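Local coordinates for protein beta-lactamase (Francisella tularensis subsp. tularensis, PDB 3P09) that probably hydrolyses beta-lactam antibiotics to substituted beta-amino acids, as other class A serine beta-lactamases do, and so would confer antibiotic resistance, at residues Ile91-Asp94 and Asp95-Lys98; Asn119-Ile123 and Leu124-Pro128; Ile157-Asp160 and Glu161-Asn165; Ser130-Leu133 and Val134-Gly138; Asn142-Lys145 and Phe146-Lys149. One frame throughout, in Å; residues are numbered along the deposited sequence.

Overall arrangement
Following the chain from its N terminus, the five contacts are all local: each joins adjoining segments, so none closes a long loop and none nests in or crosses another. Contact 1 forms the short helix 93-96, whose residues pack on helix 127-137. Contact 2 ends helix 115-123 and turns into helix 127-137, and contact 4 lies farther along that same helix. Contact 5 follows on helix 140-149. Contact 3, last in the chain, shapes the loop that returns to the others: Glu161 O reaches Asn131 of contact 4, and Ile157 O reaches Asn144 of contact 5. A salt bridge from Asp95 to Arg135 joins contacts 1 and 4.

Contact 1 (Ile91-Asp94 and Asp95-Lys98); sequences INQD and DIGK
Asp95 folds back over the start of its own short helix to meet Asn92. Its OD2 accepts a hydrogen bond from the backbone N of Asn92 at 2.9 Å, almost straight (168°), the donor approaching on the anti side of the carboxylate and somewhat out of its plane. A chi1 of -77° sets CG beside the Asp95 backbone N, and this turns the carboxylate back along the chain. The link is reciprocated through the backbone, because Asp95 N bonds to Asn92 O at 2.8 Å. The side chain of Asp94 runs alongside, with its OD2 3.7 Å from Asp95 OD1; the likely repulsion is probably offset by the salt bridge that Asp95 OD1 makes with Arg135 on helix 127-137.

Ile96 comes next, its CB 3.9 Å from OE1 of Gln93, whose chain bends at chi2 to bring the amide across the isoleucine. The backbone N of Ile96 also bonds to Gln93 O at 2.9 Å, from above the carbonyl plane.

Gly97 then gives the same oxygen a second donor: its N lies 3.1 Å from Gln93 O, in the carbonyl plane. With positive phi, Gly97 breaks the helical path. The arrangement is typical of a single-turn helix with a glycine at its exit; at its start an aspartate three residues on receives the backbone N-H of Asn92, as in the backward half of a capping box.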
loop_
_atom_site.group_PDB
_atom_site.type_symbol
_atom_site.label_atom_id
_atom_site.label_comp_id
_atom_site.label_asym_id
_atom_site.label_seq_id
_atom_site.Cartn_x
_atom_site.Cartn_y
_atom_site.Cartn_z
ATOM N N ILE A 91 -13.803 10.562 17.548
ATOM C CA ILE A 91 -13.468 11.222 16.292
ATOM C C ILE A 91 -13.841 12.694 16.435
ATOM O O ILE A 91 -15.013 13.020 16.598
ATOM C CB ILE A 91 -14.240 10.613 15.102
ATOM C CG1 ILE A 91 -14.010 9.101 15.036
ATOM C CG2 ILE A 91 -13.828 11.275 13.797
ATOM C CD1 ILE A 91 -12.555 8.700 15.119
ATOM N N ASN A 92 -12.842 13.572 16.397
ATOM C CA ASN A 92 -13.064 15.007 16.580
ATOM C C ASN A 92 -12.906 15.768 15.263
ATOM O O ASN A 92 -12.219 15.305 14.354
ATOM C CB ASN A 92 -12.089 15.562 17.628
ATOM C CG ASN A 92 -12.200 14.839 18.967
ATOM O OD1 ASN A 92 -13.300 14.596 19.465
ATOM N ND2 ASN A 92 -11.062 14.481 19.544
ATOM N N GLN A 93 -13.525 16.940 15.168
ATOM C CA GLN A 93 -13.475 17.726 13.939
ATOM C C GLN A 93 -12.040 18.039 13.547
ATOM O O GLN A 93 -11.682 17.985 12.376
ATOM C CB GLN A 93 -14.260 19.036 14.090
ATOM C CG GLN A 93 -14.481 19.755 12.763
ATOM C CD GLN A 93 -15.270 18.911 11.766
ATOM O OE1 GLN A 93 -14.782 18.599 10.678
ATOM N NE2 GLN A 93 -16.495 18.545 12.130
ATOM N N ASP A 94 -11.216 18.356 14.538
ATOM C CA ASP A 94 -9.818 18.675 14.283
ATOM C C ASP A 94 -9.037 17.466 13.755
ATOM O O ASP A 94 -7.958 17.615 13.205
ATOM C CB ASP A 94 -9.158 19.257 15.535
ATOM C CG ASP A 94 -9.282 18.345 16.740
ATOM O OD1 ASP A 94 -9.453 18.871 17.861
ATOM O OD2 ASP A 94 -9.202 17.107 16.574
ATOM N N ASP A 95 -9.587 16.267 13.918
ATOM C CA ASP A 95 -8.974 15.078 13.330
ATOM C C ASP A 95 -9.109 15.122 11.812
ATOM O O ASP A 95 -8.218 14.678 11.080
ATOM C CB ASP A 95 -9.642 13.812 13.869
ATOM C CG ASP A 95 -9.192 13.473 15.266
ATOM O OD1 ASP A 95 -8.007 13.721 15.573
ATOM O OD2 ASP A 95 -10.014 12.958 16.056
ATOM N N ILE A 96 -10.241 15.655 11.353
ATOM C CA ILE A 96 -10.522 15.769 9.930
ATOM C C ILE A 96 -9.676 16.905 9.372
ATOM O O ILE A 96 -8.981 16.730 8.378
ATOM C CB ILE A 96 -12.016 16.056 9.648
ATOM C CG1 ILE A 96 -12.911 14.988 10.287
ATOM C CG2 ILE A 96 -12.280 16.131 8.154
ATOM C CD1 ILE A 96 -12.509 13.592 9.943
ATOM N N GLY A 97 -9.741 18.068 10.020
ATOM C CA GLY A 97 -8.941 19.216 9.608
ATOM C C GLY A 97 -9.283 19.651 8.194
ATOM O O GLY A 97 -10.455 19.788 7.853
ATOM N N LYS A 98 -8.264 19.846 7.366
ATOM C CA LYS A 98 -8.476 20.192 5.965
ATOM C C LYS A 98 -8.236 19.001 5.038
ATOM O O LYS A 98 -8.032 19.178 3.840
ATOM C CB LYS A 98 -7.578 21.353 5.556
ATOM C CG LYS A 98 -7.872 22.644 6.291
ATOM C CD LYS A 98 -6.973 23.767 5.789
ATOM C CE LYS A 98 -7.196 25.049 6.585
ATOM N NZ LYS A 98 -6.118 26.064 6.330
#

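Contact 2 (Asn119-Ile123 and Leu124-Pro128); sequences NYAAI and LSDSP. With SO4 (sulfate ion), chain F.
Ser125 joins Ala122 through its backbone N, and its OG is a meeting point for several groups: it donates a 2.7 Å hydrogen bond to O3 of the sulfate and has weak hydrogen bonds to Ser64 OG and Lys229 NZ. The sulfate, probably from the crystallisation liquor, is also held by Thr230 and Thr232. This setting is consistent with Ser125 standing where class A beta-lactamases carry the active-site serine of their SDN motif, here Ser-Asp-Ser.

The backbone that presents Ser125 is a Schellman motif. Ser125, with positive phi, is the C-prime residue; Asp126 N reaches back to Ala121 O at 2.9 Å, while Ser125 N bonds to Ala122 O at 2.8 Å. One step earlier, Leu124 N still makes a helical bond of 3.1 Å to Tyr120 O.

Side chains reinforce the turn. Leu124 lies obliquely across Tyr120: its CD1 sits over one face of the ring, 4.2 Å from the centroid and 17° off the normal, a CH-pi contact, while CD2 touches Tyr120 CZ at 3.7 Å. Tyr120 CG is anti to the backbone N (chi1 165°), which swings the ring toward the leucine. Asp126 CB packs against Ala121 CB at 3.7 Å, and its carboxylate caps the next helix through Ala129 N while also holding Thr105 and Ile104 N.

The turn thus links helix 115-123 to helix 127-137, with Ile123 packed on helix 66-80 and Tyr120 on helix 196-208.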
loop_
_atom_site.group_PDB
_atom_site.type_symbol
_atom_site.label_atom_id
_atom_site.label_comp_id
_atom_site.label_asym_id
_atom_site.label_seq_id
_atom_site.Cartn_x
_atom_site.Cartn_y
_atom_site.Cartn_z
ATOM N N ASN A 119 -8.752 0.999 11.274
ATOM C CA ASN A 119 -7.906 0.225 10.374
ATOM C C ASN A 119 -8.576 0.057 9.024
ATOM O O ASN A 119 -7.956 0.253 7.991
ATOM C CB ASN A 119 -7.617 -1.166 10.941
ATOM C CG ASN A 119 -6.583 -1.154 12.036
ATOM O OD1 ASN A 119 -5.815 -0.197 12.183
ATOM N ND2 ASN A 119 -6.521 -2.243 12.791
ATOM N N TYR A 120 -9.848 -0.349 9.051
ATOM C CA TYR A 120 -10.621 -0.538 7.833
ATOM C C TYR A 120 -10.633 0.746 7.028
ATOM O O TYR A 120 -10.380 0.744 5.824
ATOM C CB TYR A 120 -12.046 -0.989 8.204
ATOM C CG TYR A 120 -13.058 -0.895 7.091
ATOM C CD1 TYR A 120 -13.845 0.244 6.929
ATOM C CD2 TYR A 120 -13.247 -1.950 6.209
ATOM C CE1 TYR A 120 -14.795 0.325 5.908
ATOM C CE2 TYR A 120 -14.193 -1.870 5.183
ATOM C CZ TYR A 120 -14.961 -0.736 5.043
ATOM O OH TYR A 120 -15.902 -0.666 4.021
ATOM N N ALA A 121 -10.918 1.856 7.702
ATOM C CA ALA A 121 -10.935 3.166 7.065
ATOM C C ALA A 121 -9.586 3.510 6.429
ATOM O O ALA A 121 -9.545 4.010 5.301
ATOM C CB ALA A 121 -11.303 4.233 8.079
ATOM N N ALA A 122 -8.497 3.270 7.165
ATOM C CA ALA A 122 -7.150 3.581 6.681
ATOM C C ALA A 122 -6.802 2.784 5.429
ATOM O O ALA A 122 -6.200 3.316 4.490
ATOM C CB ALA A 122 -6.102 3.339 7.772
ATOM N N ILE A 123 -7.177 1.508 5.414
ATOM C CA ILE A 123 -6.906 0.668 4.246
ATOM C C ILE A 123 -7.721 1.127 3.042
ATOM O O ILE A 123 -7.300 0.983 1.898
ATOM C CB ILE A 123 -7.187 -0.810 4.548
ATOM C CG1 ILE A 123 -6.185 -1.327 5.592
ATOM C CG2 ILE A 123 -7.139 -1.638 3.275
ATOM C CD1 ILE A 123 -4.701 -1.175 5.185
ATOM N N LEU A 124 -8.888 1.694 3.312
ATOM C CA LEU A 124 -9.676 2.332 2.275
ATOM C C LEU A 124 -9.169 3.745 1.989
ATOM O O LEU A 124 -9.816 4.508 1.266
ATOM C CB LEU A 124 -11.155 2.371 2.667
ATOM C CG LEU A 124 -11.965 1.193 2.128
ATOM C CD1 LEU A 124 -11.483 -0.127 2.744
ATOM C CD2 LEU A 124 -13.443 1.417 2.383
ATOM N N SER A 125 -8.018 4.076 2.569
ATOM C CA SER A 125 -7.310 5.342 2.322
ATOM C C SER A 125 -7.869 6.617 3.005
ATOM O O SER A 125 -7.514 7.747 2.635
ATOM C CB SER A 125 -7.070 5.575 0.817
ATOM O OG SER A 125 -5.749 6.077 0.616
ATOM N N ASP A 126 -8.709 6.426 4.011
ATOM C CA ASP A 126 -9.232 7.522 4.833
ATOM C C ASP A 126 -8.060 8.218 5.545
ATOM O O ASP A 126 -7.352 7.602 6.346
ATOM C CB ASP A 126 -10.221 6.923 5.854
ATOM C CG ASP A 126 -11.042 7.981 6.584
ATOM O OD1 ASP A 126 -10.448 8.857 7.254
ATOM O OD2 ASP A 126 -12.287 7.923 6.489
ATOM N N SER A 127 -7.834 9.493 5.236
ATOM C CA SER A 127 -6.666 10.209 5.755
ATOM C C SER A 127 -6.740 10.533 7.250
ATOM O O SER A 127 -5.794 10.279 7.997
ATOM C CB SER A 127 -6.390 11.469 4.925
ATOM O OG SER A 127 -6.017 11.120 3.605
ATOM N N PRO A 128 -7.866 11.099 7.704
ATOM C CA PRO A 128 -7.953 11.327 9.146
ATOM C C PRO A 128 -7.814 10.036 9.939
ATOM O O PRO A 128 -7.212 10.066 11.006
ATOM C CB PRO A 128 -9.343 11.914 9.316
ATOM C CG PRO A 128 -9.601 12.616 8.000
ATOM C CD PRO A 128 -8.981 11.716 6.971
HETATM S S SO4 F . -5.016 6.812 -2.764
HETATM O O1 SO4 F . -5.421 7.035 -4.135
HETATM O O2 SO4 F . -3.966 7.750 -2.385
HETATM O O3 SO4 F . -6.174 7.013 -1.923
HETATM O O4 SO4 F . -4.503 5.461 -2.627
#

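Contact 3 (Ile157-Asp160 and Glu161-Asn165); sequences ITAD and EPEIN
Ile157 touches Ile164 across a bend in what corresponds to the omega loop of class A beta-lactamases, the segment that carries Glu161 and a cis peptide before Pro162. CG2 of Ile157 meets CD1 of Ile164 at 3.9 Å, the two branched chains crossing at a slant. Ile164 has CG1 anti to its backbone N (chi1 179°), an orientation that carries CD1 out toward Ile157; Phe66 on helix 66-80 packs against both isoleucines.

Ala159 points its methyl at the second segment, where the aliphatic part of Glu163 passes close by: CB to CB is 3.7 Å. The extended Glu163 chain continues along this methyl, its OE1 also 3.7 Å from Ala159 CB. Ala159 O, buried beneath Ile164, has no polar partner in the model.

Asp160 supplies the direct polar link. Its O accepts a hydrogen bond from Ile164 N at 2.8 Å (155°), closing a turn over Glu161-Glu163 that leads into the 3-10 segment 163-165. Within the bend, Glu161 turns OE2 toward Ser64 OG, a weak hydrogen bond, and Lys67 NZ, a long, weak ion pair, while Asn165 ND2 bonds weakly to OE1; this is consistent with the glutamate that activates water in this family. Asp160 OD1 spans the same bend through one water, which donates to OD1 at 3.1 Å and accepts from Glu163 N, likewise at 3.1 Å.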
loop_
_atom_site.group_PDB
_atom_site.type_symbol
_atom_site.label_atom_id
_atom_site.label_comp_id
_atom_site.label_asym_id
_atom_site.label_seq_id
_atom_site.Cartn_x
_atom_site.Cartn_y
_atom_site.Cartn_z
ATOM N N ILE A 157 9.770 6.832 6.183
ATOM C CA ILE A 157 8.577 7.645 6.408
ATOM C C ILE A 157 8.867 8.715 7.458
ATOM O O ILE A 157 9.363 8.405 8.555
ATOM C CB ILE A 157 7.418 6.769 6.880
ATOM C CG1 ILE A 157 6.996 5.812 5.761
ATOM C CG2 ILE A 157 6.241 7.640 7.319
ATOM C CD1 ILE A 157 6.114 4.715 6.237
ATOM N N THR A 158 8.582 9.976 7.135
ATOM C CA THR A 158 8.946 11.067 8.050
ATOM C C THR A 158 7.765 11.963 8.359
ATOM O O THR A 158 7.914 12.984 9.036
ATOM C CB THR A 158 10.075 11.951 7.487
ATOM O OG1 THR A 158 9.647 12.542 6.252
ATOM C CG2 THR A 158 11.345 11.129 7.262
ATOM N N ALA A 159 6.596 11.586 7.858
ATOM C CA ALA A 159 5.398 12.376 8.100
ATOM C C ALA A 159 4.132 11.552 7.903
ATOM O O ALA A 159 4.161 10.457 7.343
ATOM C CB ALA A 159 5.382 13.608 7.190
ATOM N N ASP A 160 3.019 12.088 8.386
ATOM C CA ASP A 160 1.722 11.488 8.130
ATOM C C ASP A 160 1.016 12.295 7.038
ATOM O O ASP A 160 1.689 12.906 6.211
ATOM C CB ASP A 160 0.908 11.337 9.420
ATOM C CG ASP A 160 0.690 12.648 10.142
ATOM O OD1 ASP A 160 0.800 13.714 9.497
ATOM O OD2 ASP A 160 0.384 12.600 11.356
ATOM N N GLU A 161 -0.316 12.283 7.013
ATOM C CA GLU A 161 -1.066 12.900 5.913
ATOM C C GLU A 161 -1.329 14.362 6.189
ATOM O O GLU A 161 -1.698 14.715 7.302
ATOM C CB GLU A 161 -2.426 12.192 5.705
ATOM C CG GLU A 161 -2.366 10.795 5.064
ATOM C CD GLU A 161 -2.245 10.845 3.554
ATOM O OE1 GLU A 161 -2.640 11.868 2.960
ATOM O OE2 GLU A 161 -1.753 9.865 2.956
ATOM N N PRO A 162 -1.199 15.214 5.159
ATOM C CA PRO A 162 -0.863 14.859 3.776
ATOM C C PRO A 162 0.622 15.031 3.426
ATOM O O PRO A 162 1.024 14.773 2.282
ATOM C CB PRO A 162 -1.682 15.867 2.970
ATOM C CG PRO A 162 -1.711 17.072 3.820
ATOM C CD PRO A 162 -1.645 16.614 5.263
ATOM N N GLU A 163 1.427 15.449 4.392
ATOM C CA GLU A 163 2.835 15.764 4.117
ATOM C C GLU A 163 3.610 14.569 3.537
ATOM O O GLU A 163 4.544 14.758 2.768
ATOM C CB GLU A 163 3.540 16.308 5.369
ATOM C CG GLU A 163 4.994 16.697 5.114
ATOM C CD GLU A 163 5.660 17.389 6.291
ATOM O OE1 GLU A 163 5.149 17.282 7.428
ATOM O OE2 GLU A 163 6.708 18.045 6.074
ATOM N N ILE A 164 3.211 13.352 3.902
ATOM C CA ILE A 164 3.834 12.130 3.379
ATOM C C ILE A 164 3.872 12.127 1.851
ATOM O O ILE A 164 4.707 11.462 1.240
ATOM C CB ILE A 164 3.093 10.852 3.875
ATOM C CG1 ILE A 164 3.729 9.569 3.323
ATOM C CG2 ILE A 164 1.624 10.861 3.426
ATOM C CD1 ILE A 164 5.016 9.181 3.930
ATOM N N ASN A 165 2.964 12.869 1.230
ATOM C CA ASN A 165 2.846 12.855 -0.225
ATOM C C ASN A 165 3.912 13.659 -0.967
ATOM O O ASN A 165 4.044 13.547 -2.189
ATOM C CB ASN A 165 1.459 13.353 -0.640
ATOM C CG ASN A 165 0.370 12.390 -0.243
ATOM O OD1 ASN A 165 0.460 11.204 -0.522
ATOM N ND2 ASN A 165 -0.644 12.888 0.433
HETATM O O HOH W 1 1.046 15.972 7.375
#

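Contact 4 (Ser130-Leu133 and Val134-Gly138); sequences SNIL and VRELG
Ile132 presents its CG2 methyl to two neighbours one turn on, Arg135 NH2 at 3.7 Å and Glu136 CG at 4.0 Å, in the last turns of helix 127-137, which a Schellman motif at Gly138 brings to an end. Both side chains run alongside the isoleucine and point the same way, so the methyl lies beside the salt bridge they form with each other.

That bridge is side-on and converges on a single oxygen. Arg135 NH2 donates to the anti lone pair of Glu136 OE2 at 2.9 Å, while NE reaches the same OE2 from above the carboxylate plane. The oxygen lies in the plane of the guanidinium, at its edge. Two bends bring the groups together: the arginine turns at chi3 (68°) and the glutamate at chi2 (-60°). With both nitrogens gripping one atom, the guanidinium is restrained from rotating; its NH1 is left to serve Asp95.

Behind the side chains, helical bonds set the spacing, among them Glu136 N to Ile132 O at 2.8 Å. Farther round the helix, Ser130 OG bonds to Asp126 O and Asn131 ND2 to Glu161 O, fastening the helix to the N-cap residue that precedes it and to the loop bearing the presumed catalytic glutamate, while Leu133 and Val134 pack on Leu70.

At the C-terminal end, Gly138 takes positive phi and its N lies 2.9 Å from Arg135 O, with a weaker bond of 3.3 Å from the same N to Val134 O.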
loop_
_atom_site.group_PDB
_atom_site.type_symbol
_atom_site.label_atom_id
_atom_site.label_comp_id
_atom_site.label_asym_id
_atom_site.label_seq_id
_atom_site.Cartn_x
_atom_site.Cartn_y
_atom_site.Cartn_z
ATOM N N SER A 130 -6.011 7.504 9.248
ATOM C CA SER A 130 -4.584 7.190 9.269
ATOM C C SER A 130 -3.845 8.015 10.302
ATOM O O SER A 130 -3.010 7.496 11.037
ATOM C CB SER A 130 -3.949 7.465 7.904
ATOM O OG SER A 130 -4.534 6.642 6.924
ATOM N N ASN A 131 -4.123 9.315 10.339
ATOM C CA ASN A 131 -3.418 10.173 11.292
ATOM C C ASN A 131 -3.767 9.785 12.731
ATOM O O ASN A 131 -2.915 9.816 13.615
ATOM C CB ASN A 131 -3.711 11.664 11.032
ATOM C CG ASN A 131 -2.996 12.201 9.787
ATOM O OD1 ASN A 131 -2.219 11.494 9.146
ATOM N ND2 ASN A 131 -3.266 13.455 9.443
ATOM N N ILE A 132 -5.024 9.415 12.961
ATOM C CA ILE A 132 -5.454 8.952 14.285
ATOM C C ILE A 132 -4.686 7.692 14.694
ATOM O O ILE A 132 -4.225 7.568 15.831
ATOM C CB ILE A 132 -6.975 8.679 14.317
ATOM C CG1 ILE A 132 -7.752 10.002 14.219
ATOM C CG2 ILE A 132 -7.361 7.905 15.581
ATOM C CD1 ILE A 132 -9.222 9.834 13.981
ATOM N N LEU A 133 -4.526 6.764 13.756
ATOM C CA LEU A 133 -3.840 5.512 14.054
ATOM C C LEU A 133 -2.378 5.741 14.404
ATOM O O LEU A 133 -1.854 5.121 15.338
ATOM C CB LEU A 133 -3.961 4.533 12.882
ATOM C CG LEU A 133 -5.375 3.954 12.685
ATOM C CD1 LEU A 133 -5.427 3.126 11.438
ATOM C CD2 LEU A 133 -5.805 3.105 13.892
ATOM N N VAL A 134 -1.726 6.631 13.658
ATOM C CA VAL A 134 -0.334 6.995 13.937
ATOM C C VAL A 134 -0.229 7.527 15.364
ATOM O O VAL A 134 0.657 7.139 16.118
ATOM C CB VAL A 134 0.189 8.074 12.953
ATOM C CG1 VAL A 134 1.473 8.726 13.487
ATOM C CG2 VAL A 134 0.416 7.480 11.578
ATOM N N ARG A 135 -1.157 8.402 15.736
ATOM C CA ARG A 135 -1.182 8.929 17.093
ATOM C C ARG A 135 -1.416 7.819 18.119
ATOM O O ARG A 135 -0.703 7.726 19.109
ATOM C CB ARG A 135 -2.259 10.010 17.224
ATOM C CG ARG A 135 -2.268 10.703 18.587
ATOM C CD ARG A 135 -3.490 11.587 18.741
ATOM N NE ARG A 135 -4.704 10.784 18.809
ATOM C CZ ARG A 135 -5.854 11.103 18.220
ATOM N NH1 ARG A 135 -5.962 12.217 17.506
ATOM N NH2 ARG A 135 -6.899 10.303 18.346
ATOM N N GLU A 136 -2.420 6.974 17.889
ATOM C CA GLU A 136 -2.755 5.925 18.858
ATOM C C GLU A 136 -1.672 4.854 18.940
ATOM O O GLU A 136 -1.574 4.139 19.938
ATOM C CB GLU A 136 -4.123 5.288 18.558
ATOM C CG GLU A 136 -5.302 6.281 18.579
ATOM C CD GLU A 136 -5.468 6.975 19.924
ATOM O OE1 GLU A 136 -5.193 6.332 20.962
ATOM O OE2 GLU A 136 -5.876 8.162 19.937
ATOM N N LEU A 137 -0.849 4.760 17.901
ATOM C CA LEU A 137 0.296 3.841 17.893
ATOM C C LEU A 137 1.433 4.388 18.752
ATOM O O LEU A 137 2.315 3.645 19.192
ATOM C CB LEU A 137 0.807 3.623 16.456
ATOM C CG LEU A 137 1.915 2.574 16.286
ATOM C CD1 LEU A 137 1.384 1.153 16.513
ATOM C CD2 LEU A 137 2.564 2.678 14.923
ATOM N N GLY A 138 1.416 5.695 18.973
ATOM C CA GLY A 138 2.468 6.357 19.724
ATOM C C GLY A 138 3.349 7.254 18.870
ATOM O O GLY A 138 4.380 7.728 19.332
#

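Contact 5 (Asn142-Lys145 and Phe146-Lys149); sequences NLNK and FIKK
Leu143 and Ile147 meet one turn apart on helix 140-149, their branched chains slanting across each other with Leu143 CG 4.1 Å from Ile147 CD1. The terminal methyl of Ile147, CD1, has a second neighbour, OD1 of Asn144, at 4.0 Å. Against the asparagine the isoleucine is oriented differently: these two chains run side by side and point the same way. Ile147 has CG1 beside its backbone N and anti to the carbonyl carbon (chi1 -66°), which lays CG1 back toward the preceding turn, 3.3 Å from Leu143 O.

Lys148 follows the exposed side. Its aliphatic chain passes over Asn144 O, with CD at 3.5 Å, and its NZ ends 4.2 Å from Asn144 CB, a contact of van der Waals kind. Phe146 and Lys149 turn their ends elsewhere: both have CG anti to the backbone N, and their long groups lead away from the preceding turn. Regular helical bonds underlie these contacts, such as Ile147 N to Leu143 O at 2.9 Å and Lys148 N to Asn144 O at 3.0 Å.

The amides of the first turn fasten the helix to what precedes and follows it: Asn142 ND2 bonds to Leu137 O at the end of helix 127-137, and Asn144 ND2 to Ile157 O in the loop beyond. Along helix 66-80, Phe146 packs on Ala73, Ile147 on Leu69, and Lys149 forms a salt bridge with Asp76, so one side of helix 140-149 lies against that helix.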
loop_
_atom_site.group_PDB
_atom_site.type_symbol
_atom_site.label_atom_id
_atom_site.label_comp_id
_atom_site.label_asym_id
_atom_site.label_seq_id
_atom_site.Cartn_x
_atom_site.Cartn_y
_atom_site.Cartn_z
ATOM N N ASN A 142 7.440 5.052 16.424
ATOM C CA ASN A 142 6.988 3.682 16.637
ATOM C C ASN A 142 6.682 2.949 15.338
ATOM O O ASN A 142 6.966 1.756 15.203
ATOM C CB ASN A 142 5.774 3.642 17.568
ATOM C CG ASN A 142 6.162 3.850 19.015
ATOM O OD1 ASN A 142 7.320 3.662 19.380
ATOM N ND2 ASN A 142 5.201 4.237 19.847
ATOM N N LEU A 143 6.081 3.662 14.394
ATOM C CA LEU A 143 5.814 3.095 13.081
ATOM C C LEU A 143 7.107 2.679 12.390
ATOM O O LEU A 143 7.208 1.567 11.874
ATOM C CB LEU A 143 5.037 4.085 12.212
ATOM C CG LEU A 143 4.745 3.660 10.774
ATOM C CD1 LEU A 143 4.036 2.314 10.749
ATOM C CD2 LEU A 143 3.911 4.740 10.074
ATOM N N ASN A 144 8.093 3.575 12.367
ATOM C CA ASN A 144 9.381 3.253 11.756
ATOM C C ASN A 144 10.106 2.102 12.460
ATOM O O ASN A 144 10.750 1.286 11.811
ATOM C CB ASN A 144 10.261 4.491 11.680
ATOM C CG ASN A 144 9.768 5.473 10.645
ATOM O OD1 ASN A 144 9.532 5.106 9.494
ATOM N ND2 ASN A 144 9.573 6.721 11.053
ATOM N N LYS A 145 9.995 2.031 13.784
ATOM C CA LYS A 145 10.492 0.853 14.500
ATOM C C LYS A 145 9.830 -0.430 13.982
ATOM O O LYS A 145 10.489 -1.438 13.746
ATOM C CB LYS A 145 10.271 0.995 16.015
ATOM C CG LYS A 145 11.205 2.010 16.669
ATOM C CD LYS A 145 11.217 1.896 18.200
ATOM C CE LYS A 145 9.961 2.485 18.834
ATOM N NZ LYS A 145 9.980 2.397 20.328
ATOM N N PHE A 146 8.516 -0.396 13.806
ATOM C CA PHE A 146 7.832 -1.582 13.302
ATOM C C PHE A 146 8.285 -1.948 11.886
ATOM O O PHE A 146 8.536 -3.114 11.581
ATOM C CB PHE A 146 6.312 -1.417 13.352
ATOM C CG PHE A 146 5.573 -2.596 12.794
ATOM C CD1 PHE A 146 5.475 -3.774 13.526
ATOM C CD2 PHE A 146 4.982 -2.535 11.550
ATOM C CE1 PHE A 146 4.810 -4.870 13.019
ATOM C CE2 PHE A 146 4.306 -3.629 11.040
ATOM C CZ PHE A 146 4.224 -4.801 11.775
ATOM N N ILE A 147 8.400 -0.947 11.024
ATOM C CA ILE A 147 8.882 -1.173 9.668
ATOM C C ILE A 147 10.258 -1.873 9.683
ATOM O O ILE A 147 10.499 -2.829 8.932
ATOM C CB ILE A 147 8.915 0.157 8.894
ATOM C CG1 ILE A 147 7.484 0.663 8.704
ATOM C CG2 ILE A 147 9.578 0.001 7.541
ATOM C CD1 ILE A 147 7.405 2.024 8.058
ATOM N N LYS A 148 11.150 -1.423 10.557
ATOM C CA LYS A 148 12.447 -2.088 10.696
ATOM C C LYS A 148 12.298 -3.537 11.186
ATOM O O LYS A 148 13.011 -4.426 10.729
ATOM C CB LYS A 148 13.377 -1.286 11.620
ATOM C CG LYS A 148 14.034 -0.104 10.912
ATOM C CD LYS A 148 14.262 1.080 11.845
ATOM C CE LYS A 148 14.539 2.348 11.037
ATOM N NZ LYS A 148 14.323 3.604 11.812
ATOM N N LYS A 149 11.365 -3.773 12.102
ATOM C CA LYS A 149 11.104 -5.127 12.601
ATOM C C LYS A 149 10.682 -6.074 11.473
ATOM O O LYS A 149 10.973 -7.277 11.521
ATOM C CB LYS A 149 10.030 -5.093 13.691
ATOM C CG LYS A 149 9.775 -6.426 14.388
ATOM C CD LYS A 149 8.650 -6.280 15.417
ATOM C CE LYS A 149 8.305 -7.619 16.073
ATOM N NZ LYS A 149 7.248 -7.481 17.125
#